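Local coordinates for protein lipolytic enzyme, g-d-s-l (Clostridium thermocellum, PDB 2W1W) that is a calcium-bound carbohydrate-binding module of family 6, folded as a beta-sandwich and belonging to a lipolytic enzyme of the G-D-S-L type, at residues A[25-30]-A[122-127]; A[43-48]-A[105-110]; A[68-73]-A[110-115]. All blocks are in the same frame, centred on the assembly; numbering follows the deposited sequence. Where two conformers were deposited one is given.

In the fold
All three contacts lie within one beta-sandwich domain, their centres 16 to 18 Å apart. Contacts 2 and 3 share strand 106-114: its first half, through Ile110, pairs with strand 41-48, and its second half with strand 70-74, making three consecutive strands of the five-stranded sheet. Contact 1 joins strand 122-129 of the other sheet, next after 106-114 in the chain, to the calcium-binding loop 25-30. In sequence contacts 2 and 3 both lie between the two segments of contact 1, and their own segments alternate. Leu126 packs on Trp44, Val46 and Ile110, and Val123 on Met70, so the sheets close on a common core, while a Glu43-Arg111 salt bridge ties contact 2 to contact 3.

Contact 1. Residues A[25-30]-A[122-127]; sequences GYTGSC and NVDYLK. With CA (calcium ion), chain C.
Thr27 and Asp124 meet with their side chains at about a right angle, in a calcium site that fastens the loop 25-30 to strand 122-129 of the beta-sandwich. The Asp124 carboxylate turns one oxygen to each half of Thr27. OD1 accepts the backbone N of Thr27 at 2.9 Å, on its syn side and 23° out of the carboxylate plane. OD2 receives the hydroxyl OG1 of Thr27 at 2.7 Å, also syn but tilted 32°, and is further held by a salt bridge to Arg59. With both oxygens gripped, rotation of the carboxylate is restrained. Its CG stands anti to the backbone N (chi1 -167°), beside the residue's own carbonyl, and this lets Asp124 chelate the ion: calcium is bound by OD1 of Asp124 at 2.3 Å and by the backbone O of Asp124 at 2.5 Å. From the loop come two more carbonyls, Thr27 O at 2.3 Å and Cys30 O at 2.2 Å from the calcium, and a water adds a fifth oxygen. Asp124 departs from the extended strand conformation, and both it and Tyr125 bond through the backbone to Arg59, as in a beta bulge. This is consistent with two successive residues, Asp124 and Tyr125, both reaching the loop. The Tyr26 ring leads away from the strand, leaving only its CB against OD1 of Asp124. Tyr125, by contrast, presents a ring edge: OG1 of Thr27 lies in the plane of that ring, 3.3 Å from CD2 of Tyr125.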
ATOM      1  N   GLY A  25       7.153  -4.739  14.350  1.00 19.01           N
ATOM      2  CA  GLY A  25       5.731  -5.094  14.161  1.00 18.02           C
ATOM      3  C   GLY A  25       5.282  -5.377  12.748  1.00 17.74           C
ATOM      4  O   GLY A  25       4.127  -5.759  12.504  1.00 18.15           O
ATOM      5  N   TYR A  26       6.195  -5.157  11.827  1.00 17.54           N
ATOM      6  CA  TYR A  26       5.988  -5.540  10.413  1.00 17.50           C
ATOM      7  C   TYR A  26       5.911  -7.062  10.309  1.00 17.72           C
ATOM      8  O   TYR A  26       6.348  -7.819  11.180  1.00 19.23           O
ATOM      9  CB  TYR A  26       7.072  -4.960   9.471  1.00 17.52           C
ATOM     10  CG  TYR A  26       8.477  -5.479   9.742  1.00 18.80           C
ATOM     11  CD1 TYR A  26       8.920  -6.668   9.198  1.00 18.26           C
ATOM     12  CD2 TYR A  26       9.329  -4.784  10.598  1.00 20.11           C
ATOM     13  CE1 TYR A  26      10.181  -7.150   9.487  1.00 20.18           C
ATOM     14  CE2 TYR A  26      10.585  -5.267  10.906  1.00 21.05           C
ATOM     15  CZ  TYR A  26      10.991  -6.448  10.347  1.00 20.33           C
ATOM     16  OH  TYR A  26      12.247  -6.949  10.636  1.00 24.51           O
ATOM     17  N   THR A  27       5.351  -7.502   9.210  1.00 17.67           N
ATOM     18  CA  THR A  27       5.318  -8.898   8.872  1.00 18.01           C
ATOM     19  C   THR A  27       6.157  -9.151   7.648  1.00 17.84           C
ATOM     20  O   THR A  27       6.551  -8.246   6.946  1.00 17.79           O
ATOM     21  CB  THR A  27       3.884  -9.402   8.655  1.00 18.08           C
ATOM     22  OG1 THR A  27       3.288  -8.685   7.571  1.00 17.09           O
ATOM     23  CG2 THR A  27       3.066  -9.220   9.961  1.00 20.37           C
ATOM     24  N   GLY A  28       6.380 -10.421   7.389  1.00 18.76           N
ATOM     25  CA  GLY A  28       7.371 -10.833   6.429  1.00 18.91           C
ATOM     26  C   GLY A  28       8.722 -10.277   6.843  1.00 20.25           C
ATOM     27  O   GLY A  28       9.032 -10.067   8.031  1.00 20.20           O
ATOM     28  N   SER A  29       9.504  -9.969   5.839  1.00 19.78           N
ATOM     29  CA  SER A  29      10.899  -9.556   6.091  1.00 19.51           C
ATOM     30  C   SER A  29      11.167  -8.063   6.147  1.00 19.13           C
ATOM     31  O   SER A  29      12.234  -7.610   6.557  1.00 19.93           O
ATOM     32  CB  SER A  29      11.766 -10.190   5.047  1.00 20.12           C
ATOM     33  OG  SER A  29      11.527  -9.586   3.813  1.00 18.61           O
ATOM     34  N   CYS A  30      10.191  -7.265   5.753  1.00 16.72           N
ATOM     35  CA  CYS A  30      10.395  -5.838   5.761  1.00 15.45           C
ATOM     36  C   CYS A  30       9.073  -5.113   5.517  1.00 13.90           C
ATOM     37  O   CYS A  30       8.013  -5.722   5.307  1.00 15.07           O
ATOM     38  CB  CYS A  30      11.403  -5.451   4.683  1.00 15.72           C
ATOM     39  SG  CYS A  30      10.790  -5.551   2.999  1.00 16.08           S
ATOM     40  N   ASN A 122       4.501   4.154   6.324  1.00  9.66           N
ATOM     41  CA  ASN A 122       5.254   2.900   6.163  1.00 10.07           C
ATOM     42  C   ASN A 122       4.259   1.801   5.851  1.00 10.22           C
ATOM     43  O   ASN A 122       3.208   1.712   6.488  1.00 11.50           O
ATOM     44  CB  ASN A 122       6.061   2.561   7.407  1.00 10.41           C
ATOM     45  CG  ASN A 122       7.222   3.515   7.635  1.00 11.35           C
ATOM     46  OD1 ASN A 122       7.606   4.267   6.742  1.00 12.95           O
ATOM     47  ND2 ASN A 122       7.788   3.484   8.847  1.00 14.52           N
ATOM     48  N   VAL A 123       4.535   1.027   4.812  1.00 10.07           N
ATOM     49  CA  VAL A 123       3.562   0.002   4.336  1.00 10.49           C
ATOM     50  C   VAL A 123       4.165  -1.383   4.455  1.00 10.94           C
ATOM     51  O   VAL A 123       5.239  -1.683   3.929  1.00 11.37           O
ATOM     52  CB  VAL A 123       3.118   0.269   2.869  1.00 10.03           C
ATOM     53  CG1 VAL A 123       2.209  -0.860   2.335  1.00 10.98           C
ATOM     54  CG2 VAL A 123       2.409   1.582   2.735  1.00 11.40           C
ATOM     55  N   ASP A 124       3.442  -2.213   5.185  1.00 11.62           N
ATOM     56  CA  ASP A 124       3.827  -3.592   5.485  1.00 12.44           C
ATOM     57  C   ASP A 124       3.590  -4.522   4.293  1.00 11.72           C
ATOM     58  O   ASP A 124       4.455  -5.326   3.922  1.00 12.57           O
ATOM     59  CB  ASP A 124       3.057  -4.091   6.714  1.00 12.37           C
ATOM     60  CG  ASP A 124       3.596  -5.368   7.296  1.00 14.43           C
ATOM     61  OD1 ASP A 124       4.782  -5.725   7.053  1.00 14.48           O
ATOM     62  OD2 ASP A 124       2.781  -6.039   7.986  1.00 16.49           O
ATOM     63  N   TYR A 125       2.380  -4.423   3.754  1.00 11.00           N
ATOM     64  CA  TYR A 125       1.935  -5.259   2.639  1.00 10.72           C
ATOM     65  C   TYR A 125       0.635  -4.717   2.092  1.00 10.47           C
ATOM     66  O   TYR A 125       0.013  -3.858   2.690  1.00 10.64           O
ATOM     67  CB  TYR A 125       1.713  -6.716   3.069  1.00 11.47           C
ATOM     68  CG  TYR A 125       0.710  -6.974   4.180  1.00 11.22           C
ATOM     69  CD1 TYR A 125      -0.640  -6.707   4.019  1.00 11.70           C
ATOM     70  CD2 TYR A 125       1.103  -7.572   5.362  1.00 12.26           C
ATOM     71  CE1 TYR A 125      -1.569  -7.033   4.994  1.00 11.42           C
ATOM     72  CE2 TYR A 125       0.182  -7.890   6.353  1.00 14.61           C
ATOM     73  CZ  TYR A 125      -1.156  -7.590   6.170  1.00 12.35           C
ATOM     74  OH  TYR A 125      -2.095  -7.874   7.142  1.00 16.83           O
ATOM     75  N   LEU A 126       0.287  -5.268   0.942  1.00  9.72           N
ATOM     76  CA  LEU A 126      -1.039  -5.180   0.338  1.00 10.36           C
ATOM     77  C   LEU A 126      -1.676  -6.581   0.358  1.00 11.04           C
ATOM     78  O   LEU A 126      -1.097  -7.548  -0.089  1.00 12.13           O
ATOM     79  CB  LEU A 126      -0.950  -4.697  -1.097  1.00 10.99           C
ATOM     80  CG  LEU A 126      -2.187  -4.844  -1.991  1.00 10.75           C
ATOM     81  CD1 LEU A 126      -3.354  -3.982  -1.487  1.00 14.15           C
ATOM     82  CD2 LEU A 126      -1.848  -4.537  -3.481  1.00 13.49           C
ATOM     83  N   LYS A 127      -2.866  -6.649   0.928  1.00 11.29           N
ATOM     84  CA  LYS A 127      -3.663  -7.872   1.008  1.00 12.67           C
ATOM     85  C   LYS A 127      -4.877  -7.716   0.087  1.00 12.46           C
ATOM     86  O   LYS A 127      -5.590  -6.729   0.148  1.00 12.52           O
ATOM     87  CB  LYS A 127      -4.107  -8.035   2.485  1.00 14.12           C
ATOM     88  CG  LYS A 127      -4.930  -9.216   2.789  1.00 18.90           C
ATOM     89  CD  LYS A 127      -5.352  -9.160   4.247  1.00 20.68           C
ATOM     90  CE  LYS A 127      -4.376  -9.681   5.178  1.00 22.54           C
ATOM     91  NZ  LYS A 127      -4.840  -9.337   6.630  1.00 22.87           N
TER
HETATM   92 CA    CA C1132       6.007  -6.651   5.372  1.00 24.56          CA
HETATM   93  O   HOH W   1       5.675  -8.091   3.806  1.00 21.22           O

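Contact 2. Residues A[43-48]-A[105-110]; sequences EWNVNA and QGNNVI
Trp44 and Ile110 open a run of antiparallel pairs between strands 41-48 and 106-114, neighbours in the five-stranded sheet of the beta-sandwich. Backbone bonds join the hydrogen-bonded pairs Trp44-Ile110, Val46-Asn108 and Ala48-Gly106, with Asn45-Val109 and Asn47-Asn107 as non-hydrogen-bonded pairs between them. Ile110 N reaches Trp44 O at 3.0 Å, and Ala48 N reaches Gly106 O at 2.9 Å. Gly106 has a positive phi, where the lack of a side chain avoids a clash with the preceding carbonyl. CA-H...O contacts fill the spaces between, as from Val109 CA to Trp44 O.

One carbonyl is gripped twice by the same residue. Val46 O takes the backbone N of Asn108 at 2.8 Å, in a bent bond (130° at the hydrogen), and the side-chain ND2 of Asn108 at 3.3 Å, the two donors coming from opposite faces of the carbonyl plane. With CG of Asn108 beside the backbone N (chi1 -64°), the amide reaches across to strand 41-48, where Val46 O lies in its plane and ND2 also rests against CB of Ala48. The same ND2 also bonds Asn104 O, an arrangement that fixes the amide in a buried place.

Apolar contact gathers on the face of Trp44, Val46, Ala48 and Ile110, which looks into the sandwich at Leu56, Leu103 and Leu126. Val46 and Ile110 cross at a slant, CG2 of Val46 lying 3.8 Å from CD1 of Ile110. The indole NE1 of Trp44 is satisfied by Gln8 O.

At one end the carboxylate of Glu43, whose OE1 forms a salt bridge with Arg111, lies beside Val109, OE1 3.6 Å from CG1 of Val109.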
ATOM      1  N   GLU A  43       4.422  -0.578  -5.851  1.00 11.31           N
ATOM      2  CA  GLU A  43       3.512  -1.256  -6.761  1.00 12.07           C
ATOM      3  C   GLU A  43       3.759  -2.746  -6.830  1.00 11.72           C
ATOM      4  O   GLU A  43       4.870  -3.226  -6.593  1.00 12.66           O
ATOM      5  CB  GLU A  43       3.532  -0.606  -8.126  1.00 14.60           C
ATOM      6  CG  GLU A  43       4.623  -0.947  -8.969  1.00 17.96           C
ATOM      7  CD  GLU A  43       4.480  -0.382 -10.387  1.00 21.45           C
ATOM      8  OE1 GLU A  43       3.721   0.583 -10.640  1.00 18.92           O
ATOM      9  OE2 GLU A  43       5.181  -0.925 -11.273  1.00 25.20           O
ATOM     10  N   TRP A  44       2.673  -3.468  -7.073  1.00 10.81           N
ATOM     11  CA  TRP A  44       2.742  -4.900  -7.262  1.00 10.51           C
ATOM     12  C   TRP A  44       1.967  -5.295  -8.499  1.00 10.54           C
ATOM     13  O   TRP A  44       1.061  -4.626  -8.949  1.00 10.48           O
ATOM     14  CB  TRP A  44       2.105  -5.659  -6.082  1.00 10.96           C
ATOM     15  CG  TRP A  44       2.810  -5.579  -4.753  1.00 10.69           C
ATOM     16  CD1 TRP A  44       3.738  -6.465  -4.265  1.00 10.19           C
ATOM     17  CD2 TRP A  44       2.591  -4.615  -3.704  1.00 11.38           C
ATOM     18  NE1 TRP A  44       4.117  -6.092  -3.011  1.00 11.65           N
ATOM     19  CE2 TRP A  44       3.419  -4.981  -2.632  1.00 12.71           C
ATOM     20  CE3 TRP A  44       1.807  -3.469  -3.576  1.00 12.35           C
ATOM     21  CZ2 TRP A  44       3.442  -4.271  -1.425  1.00 12.79           C
ATOM     22  CZ3 TRP A  44       1.843  -2.777  -2.394  1.00 12.98           C
ATOM     23  CH2 TRP A  44       2.649  -3.163  -1.351  1.00 12.60           C
ATOM     24  N   ASN A  45       2.330  -6.469  -8.976  1.00 11.51           N
ATOM     25  CA  ASN A  45       1.630  -7.174 -10.056  1.00 12.23           C
ATOM     26  C   ASN A  45       0.698  -8.170  -9.380  1.00 11.66           C
ATOM     27  O   ASN A  45       1.137  -9.164  -8.814  1.00 14.01           O
ATOM     28  CB  ASN A  45       2.645  -7.892 -10.953  1.00 12.60           C
ATOM     29  CG  ASN A  45       3.471  -6.941 -11.791  1.00 14.74           C
ATOM     30  OD1 ASN A  45       4.733  -6.884 -11.649  1.00 19.85           O
ATOM     31  ND2 ASN A  45       2.812  -6.181 -12.618  1.00 12.48           N
ATOM     32  N   VAL A  46      -0.584  -7.879  -9.449  1.00 12.35           N
ATOM     33  CA  VAL A  46      -1.622  -8.594  -8.713  1.00 12.07           C
ATOM     34  C   VAL A  46      -2.518  -9.380  -9.661  1.00 13.08           C
ATOM     35  O   VAL A  46      -3.117  -8.828 -10.549  1.00 12.79           O
ATOM     36  CB  VAL A  46      -2.475  -7.596  -7.879  1.00 12.46           C
ATOM     37  CG1 VAL A  46      -3.672  -8.261  -7.218  1.00 13.72           C
ATOM     38  CG2 VAL A  46      -1.573  -6.910  -6.806  1.00 12.34           C
ATOM     39  N   ASN A  47      -2.562 -10.686  -9.478  1.00 15.01           N
ATOM     40  CA  ASN A  47      -3.407 -11.544 -10.323  1.00 17.61           C
ATOM     41  C   ASN A  47      -4.851 -11.483  -9.878  1.00 18.34           C
ATOM     42  O   ASN A  47      -5.189 -11.458  -8.684  1.00 19.59           O
ATOM     43  CB  ASN A  47      -2.923 -12.973 -10.330  1.00 19.64           C
ATOM     44  CG  ASN A  47      -3.671 -13.835 -11.346  1.00 21.40           C
ATOM     45  OD1 ASN A  47      -4.456 -14.662 -10.964  1.00 30.85           O
ATOM     46  ND2 ASN A  47      -3.423 -13.613 -12.631  1.00 26.39           N
ATOM     47  N   ALA A  48      -5.725 -11.395 -10.870  1.00 18.66           N
ATOM     48  CA  ALA A  48      -7.157 -11.565 -10.641  1.00 19.32           C
ATOM     49  C   ALA A  48      -7.666 -12.747 -11.471  1.00 20.50           C
ATOM     50  O   ALA A  48      -7.480 -12.770 -12.690  1.00 19.44           O
ATOM     51  CB  ALA A  48      -7.907 -10.325 -11.014  1.00 20.10           C
ATOM     52  N   GLN A 105      -9.476  -9.710 -15.195  1.00 17.38           N
ATOM     53  CA  GLN A 105      -8.929 -11.057 -15.337  0.50 17.95           C
ATOM     54  C   GLN A 105      -7.553 -10.987 -15.954  1.00 17.42           C
ATOM     55  O   GLN A 105      -7.397 -10.500 -17.079  1.00 17.57           O
ATOM     56  CB  GLN A 105      -9.840 -11.854 -16.257  0.50 18.57           C
ATOM     57  CG  GLN A 105      -9.421 -13.244 -16.525  0.50 20.26           C
ATOM     58  CD  GLN A 105     -10.535 -13.974 -17.213  0.50 26.81           C
ATOM     59  OE1 GLN A 105     -11.231 -14.784 -16.590  0.50 24.89           O
ATOM     60  NE2 GLN A 105     -10.765 -13.639 -18.480  0.50 25.02           N
ATOM     61  N   GLY A 106      -6.580 -11.480 -15.224  1.00 16.37           N
ATOM     62  CA  GLY A 106      -5.173 -11.347 -15.599  1.00 16.02           C
ATOM     63  C   GLY A 106      -4.349 -10.579 -14.573  1.00 15.57           C
ATOM     64  O   GLY A 106      -4.663 -10.540 -13.390  1.00 17.07           O
ATOM     65  N   ASN A 107      -3.293  -9.966 -15.054  1.00 13.73           N
ATOM     66  CA  ASN A 107      -2.416  -9.164 -14.192  1.00 13.59           C
ATOM     67  C   ASN A 107      -2.963  -7.767 -14.032  1.00 13.78           C
ATOM     68  O   ASN A 107      -3.518  -7.171 -14.939  1.00 15.81           O
ATOM     69  CB  ASN A 107      -1.009  -9.079 -14.759  1.00 13.92           C
ATOM     70  CG  ASN A 107      -0.058  -8.408 -13.810  1.00 14.34           C
ATOM     71  OD1 ASN A 107       0.080  -8.853 -12.671  1.00 15.64           O
ATOM     72  ND2 ASN A 107       0.578  -7.317 -14.248  1.00 15.52           N
ATOM     73  N   ASN A 108      -2.770  -7.225 -12.853  1.00 12.42           N
ATOM     74  CA  ASN A 108      -3.179  -5.864 -12.533  1.00 12.26           C
ATOM     75  C   ASN A 108      -2.073  -5.164 -11.818  1.00 11.75           C
ATOM     76  O   ASN A 108      -1.549  -5.666 -10.809  1.00 12.71           O
ATOM     77  CB  ASN A 108      -4.424  -5.889 -11.625  1.00 12.57           C
ATOM     78  CG  ASN A 108      -5.629  -6.504 -12.321  1.00 12.32           C
ATOM     79  OD1 ASN A 108      -6.448  -5.794 -12.871  1.00 15.56           O
ATOM     80  ND2 ASN A 108      -5.734  -7.825 -12.270  1.00 15.32           N
ATOM     81  N   VAL A 109      -1.711  -3.997 -12.320  1.00 11.39           N
ATOM     82  CA  VAL A 109      -0.626  -3.228 -11.701  1.00 12.12           C
ATOM     83  C   VAL A 109      -1.259  -2.257 -10.747  1.00 11.71           C
ATOM     84  O   VAL A 109      -2.025  -1.363 -11.143  1.00 12.85           O
ATOM     85  CB  VAL A 109       0.213  -2.475 -12.749  1.00 12.65           C
ATOM     86  CG1 VAL A 109       1.324  -1.686 -12.066  1.00 15.20           C
ATOM     87  CG2 VAL A 109       0.797  -3.435 -13.863  1.00 14.85           C
ATOM     88  N   ILE A 110      -0.982  -2.481  -9.474  1.00 10.60           N
ATOM     89  CA  ILE A 110      -1.558  -1.699  -8.382  1.00 10.17           C
ATOM     90  C   ILE A 110      -0.485  -0.911  -7.702  1.00 10.23           C
ATOM     91  O   ILE A 110       0.463  -1.473  -7.200  1.00 10.70           O
ATOM     92  CB  ILE A 110      -2.309  -2.583  -7.383  1.00  9.68           C
ATOM     93  CG1 ILE A 110      -3.390  -3.389  -8.141  1.00 12.38           C
ATOM     94  CG2 ILE A 110      -2.986  -1.693  -6.307  1.00 12.25           C
ATOM     95  CD1 ILE A 110      -4.281  -4.247  -7.263  1.00 14.45           C
TER

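Contact 3. Residues A[68-73]-A[110-115]; sequences RPMRIT and IRATAI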
ATOM      1  N   ARG A  68      -1.248  10.900   5.885  1.00 11.42           N
ATOM      2  CA  ARG A  68      -0.328  10.694   4.788  1.00 11.82           C
ATOM      3  C   ARG A  68      -1.051  10.006   3.601  1.00 11.51           C
ATOM      4  O   ARG A  68      -0.875   8.806   3.346  1.00 11.22           O
ATOM      5  CB  ARG A  68       0.872   9.882   5.235  1.00 11.41           C
ATOM      6  CG  ARG A  68       1.837  10.661   6.113  1.00 13.15           C
ATOM      7  CD  ARG A  68       3.128   9.919   6.322  1.00 15.13           C
ATOM      8  NE  ARG A  68       4.085  10.795   7.011  1.00 16.47           N
ATOM      9  CZ  ARG A  68       5.381  10.579   7.059  1.00 16.22           C
ATOM     10  NH1 ARG A  68       5.915   9.540   6.447  1.00 18.47           N
ATOM     11  NH2 ARG A  68       6.151  11.427   7.726  1.00 18.48           N
ATOM     12  N   PRO A  69      -1.890  10.766   2.889  1.00 10.85           N
ATOM     13  CA  PRO A  69      -2.724  10.154   1.852  1.00 10.93           C
ATOM     14  C   PRO A  69      -1.951   9.744   0.637  1.00 10.63           C
ATOM     15  O   PRO A  69      -0.875  10.252   0.339  1.00 11.91           O
ATOM     16  CB  PRO A  69      -3.714  11.270   1.507  1.00 12.18           C
ATOM     17  CG  PRO A  69      -2.985  12.520   1.830  1.00 12.50           C
ATOM     18  CD  PRO A  69      -2.133  12.223   2.994  1.00 11.54           C
ATOM     19  N   MET A  70      -2.515   8.775  -0.055  1.00 10.57           N
ATOM     20  CA  MET A  70      -1.897   8.253  -1.264  1.00 10.76           C
ATOM     21  C   MET A  70      -2.907   8.084  -2.388  1.00 10.59           C
ATOM     22  O   MET A  70      -4.056   7.770  -2.195  1.00 11.05           O
ATOM     23  CB  MET A  70      -1.177   6.937  -1.000  1.00 10.77           C
ATOM     24  CG  MET A  70      -0.066   7.048   0.020  1.00 11.13           C
ATOM     25  SD  MET A  70       1.152   5.735  -0.098  1.00 11.67           S
ATOM     26  CE  MET A  70       0.269   4.350   0.651  1.00 13.12           C
ATOM     27  N   ARG A  71      -2.386   8.275  -3.583  1.00 10.24           N
ATOM     28  CA  ARG A  71      -3.081   8.005  -4.845  1.00 11.31           C
ATOM     29  C   ARG A  71      -2.981   6.520  -5.151  1.00 11.29           C
ATOM     30  O   ARG A  71      -1.898   5.952  -5.136  1.00 11.48           O
ATOM     31  CB  ARG A  71      -2.429   8.808  -5.981  1.00 11.98           C
ATOM     32  CG  ARG A  71      -2.931   8.445  -7.369  1.00 13.22           C
ATOM     33  CD  ARG A  71      -2.028   9.077  -8.458  1.00 15.07           C
ATOM     34  NE  ARG A  71      -2.103  10.517  -8.388  1.00 17.46           N
ATOM     35  CZ  ARG A  71      -1.160  11.380  -8.753  1.00 24.60           C
ATOM     36  NH1 ARG A  71       0.011  10.988  -9.240  1.00 27.90           N
ATOM     37  NH2 ARG A  71      -1.417  12.670  -8.635  1.00 26.89           N
ATOM     38  N   ILE A  72      -4.127   5.901  -5.398  1.00  9.87           N
ATOM     39  CA  ILE A  72      -4.160   4.491  -5.767  1.00 10.19           C
ATOM     40  C   ILE A  72      -4.507   4.393  -7.252  1.00 10.76           C
ATOM     41  O   ILE A  72      -5.525   4.865  -7.700  1.00 11.22           O
ATOM     42  CB  ILE A  72      -5.160   3.654  -4.917  1.00  9.75           C
ATOM     43  CG1 ILE A  72      -5.008   3.949  -3.405  1.00 10.66           C
ATOM     44  CG2 ILE A  72      -5.008   2.162  -5.265  1.00 10.12           C
ATOM     45  CD1 ILE A  72      -3.644   3.617  -2.833  1.00 11.47           C
ATOM     46  N   THR A  73      -3.593   3.773  -7.971  1.00 10.18           N
ATOM     47  CA  THR A  73      -3.678   3.557  -9.417  1.00 11.09           C
ATOM     48  C   THR A  73      -3.759   2.062  -9.689  1.00 11.42           C
ATOM     49  O   THR A  73      -3.041   1.258  -9.093  1.00 12.96           O
ATOM     50  CB  THR A  73      -2.462   4.172 -10.144  1.00 11.55           C
ATOM     51  OG1 THR A  73      -2.241   5.529  -9.705  1.00 13.65           O
ATOM     52  CG2 THR A  73      -2.670   4.136 -11.662  1.00 13.78           C
ATOM     53  N   ILE A 110      -0.982  -2.481  -9.474  1.00 10.60           N
ATOM     54  CA  ILE A 110      -1.558  -1.699  -8.382  1.00 10.17           C
ATOM     55  C   ILE A 110      -0.485  -0.911  -7.702  1.00 10.23           C
ATOM     56  O   ILE A 110       0.463  -1.473  -7.200  1.00 10.70           O
ATOM     57  CB  ILE A 110      -2.309  -2.583  -7.383  1.00  9.68           C
ATOM     58  CG1 ILE A 110      -3.390  -3.389  -8.141  1.00 12.38           C
ATOM     59  CG2 ILE A 110      -2.986  -1.693  -6.307  1.00 12.25           C
ATOM     60  CD1 ILE A 110      -4.281  -4.247  -7.263  1.00 14.45           C
ATOM     61  N   ARG A 111      -0.646   0.413  -7.737  1.00  9.94           N
ATOM     62  CA  ARG A 111       0.377   1.361  -7.263  1.00 10.55           C
ATOM     63  C   ARG A 111      -0.241   2.284  -6.235  1.00  9.84           C
ATOM     64  O   ARG A 111      -1.378   2.706  -6.376  1.00 10.38           O
ATOM     65  CB  ARG A 111       0.940   2.187  -8.422  1.00 11.77           C
ATOM     66  CG  ARG A 111       2.041   3.157  -8.004  1.00 11.10           C
ATOM     67  CD  ARG A 111       2.486   4.087  -9.144  1.00 12.39           C
ATOM     68  NE  ARG A 111       3.174   3.340 -10.188  1.00 14.70           N
ATOM     69  CZ  ARG A 111       3.785   3.886 -11.227  1.00 16.44           C
ATOM     70  NH1 ARG A 111       3.771   5.198 -11.404  1.00 19.10           N
ATOM     71  NH2 ARG A 111       4.405   3.106 -12.101  1.00 18.55           N
ATOM     72  N   ALA A 112       0.530   2.561  -5.189  1.00  9.61           N
ATOM     73  CA  ALA A 112       0.196   3.593  -4.162  1.00  9.45           C
ATOM     74  C   ALA A 112       1.281   4.638  -4.143  1.00  9.78           C
ATOM     75  O   ALA A 112       2.433   4.326  -3.811  1.00 10.09           O
ATOM     76  CB  ALA A 112       0.073   2.943  -2.764  1.00 10.04           C
ATOM     77  N   THR A 113       0.910   5.872  -4.496  1.00 10.17           N
ATOM     78  CA  THR A 113       1.865   6.993  -4.689  1.00 10.70           C
ATOM     79  C   THR A 113       1.613   8.076  -3.644  1.00 11.03           C
ATOM     80  O   THR A 113       0.510   8.519  -3.439  1.00 10.46           O
ATOM     81  CB  THR A 113       1.700   7.612  -6.087  1.00 10.85           C
ATOM     82  OG1 THR A 113       1.879   6.597  -7.109  1.00 11.61           O
ATOM     83  CG2 THR A 113       2.690   8.757  -6.326  1.00 12.10           C
ATOM     84  N   ALA A 114       2.679   8.512  -3.007  1.00 11.96           N
ATOM     85  CA  ALA A 114       2.622   9.638  -2.052  1.00 11.95           C
ATOM     86  C   ALA A 114       2.274  10.934  -2.759  1.00 12.50           C
ATOM     87  O   ALA A 114       2.952  11.338  -3.694  1.00 14.63           O
ATOM     88  CB  ALA A 114       3.990   9.765  -1.318  1.00 12.35           C
ATOM     89  N   ILE A 115       1.218  11.590  -2.275  1.00 12.72           N
ATOM     90  CA  ILE A 115       0.788  12.861  -2.856  1.00 13.14           C
ATOM     91  C   ILE A 115       1.013  14.088  -1.951  1.00 13.80           C
ATOM     92  O   ILE A 115       0.865  15.242  -2.398  1.00 14.99           O
ATOM     93  CB  ILE A 115      -0.663  12.817  -3.357  1.00 13.33           C
ATOM     94  CG1 ILE A 115      -1.648  12.587  -2.206  1.00 14.94           C
ATOM     95  CG2 ILE A 115      -0.803  11.744  -4.482  1.00 14.60           C
ATOM     96  CD1 ILE A 115      -3.104  12.707  -2.660  1.00 16.52           C
TER
HETATM   97  O   HOH W   2       1.513  11.311   0.805  1.00 15.14           O
HETATM   98  O   HOH W   3      -0.588   5.528  -7.585  1.00 12.40           O
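Ala112 CB is the small surface on which two larger side chains converge: CE of Met70 lies 3.7 Å from it, and CD1 of Ile72 comes within 3.8 Å of the same CB. Met70 is bent at its last torsion (chi3 -76°), which turns the methyl rather than the sulfur closest to the alanine. Across the other face of the strands, CG2 of Ile115 rests 3.7 Å from CB of Arg71. The arginine chain bends at chi3 as well, bringing its guanidinium under that methyl, which stands 4.1 Å above the guanidinium plane, toward its rim. The other branch of Ile115, CG1, sits against Pro69 O at 3.5 Å.

Met70-Ala114 and Ile72-Ala112 are non-hydrogen-bonded pairs; they alternate with the hydrogen-bonded pairs Arg71-Thr113 and Thr73-Arg111, each closed by two backbone bonds. A water is lodged on the outer face: it donates to Arg71 O at 2.8 Å and pairs with the hydroxyls of Thr73 and Thr113, so one molecule links both strands through three protein oxygens. A second water bridges Pro69 O and, weakly, the N of Ile115 where the strands part.

Farther out, Arg111 leads away from strand 70-74 to a salt bridge with Glu43 and a cation-pi contact with Tyr41. Tyr34 bonds Ala112 O and touches Met70, while Phe58 of the opposing sheet backs Ile72. Strand 77-83 flanks strand 70-74 on its far edge. A buried face of Met70, Ile72, Ala112 and Ala114 against a polar one of Arg71, Thr73, Arg111 and Thr113 is the alternation of an amphipathic sheet in a beta-sandwich, here that of a family 6 carbohydrate-binding module.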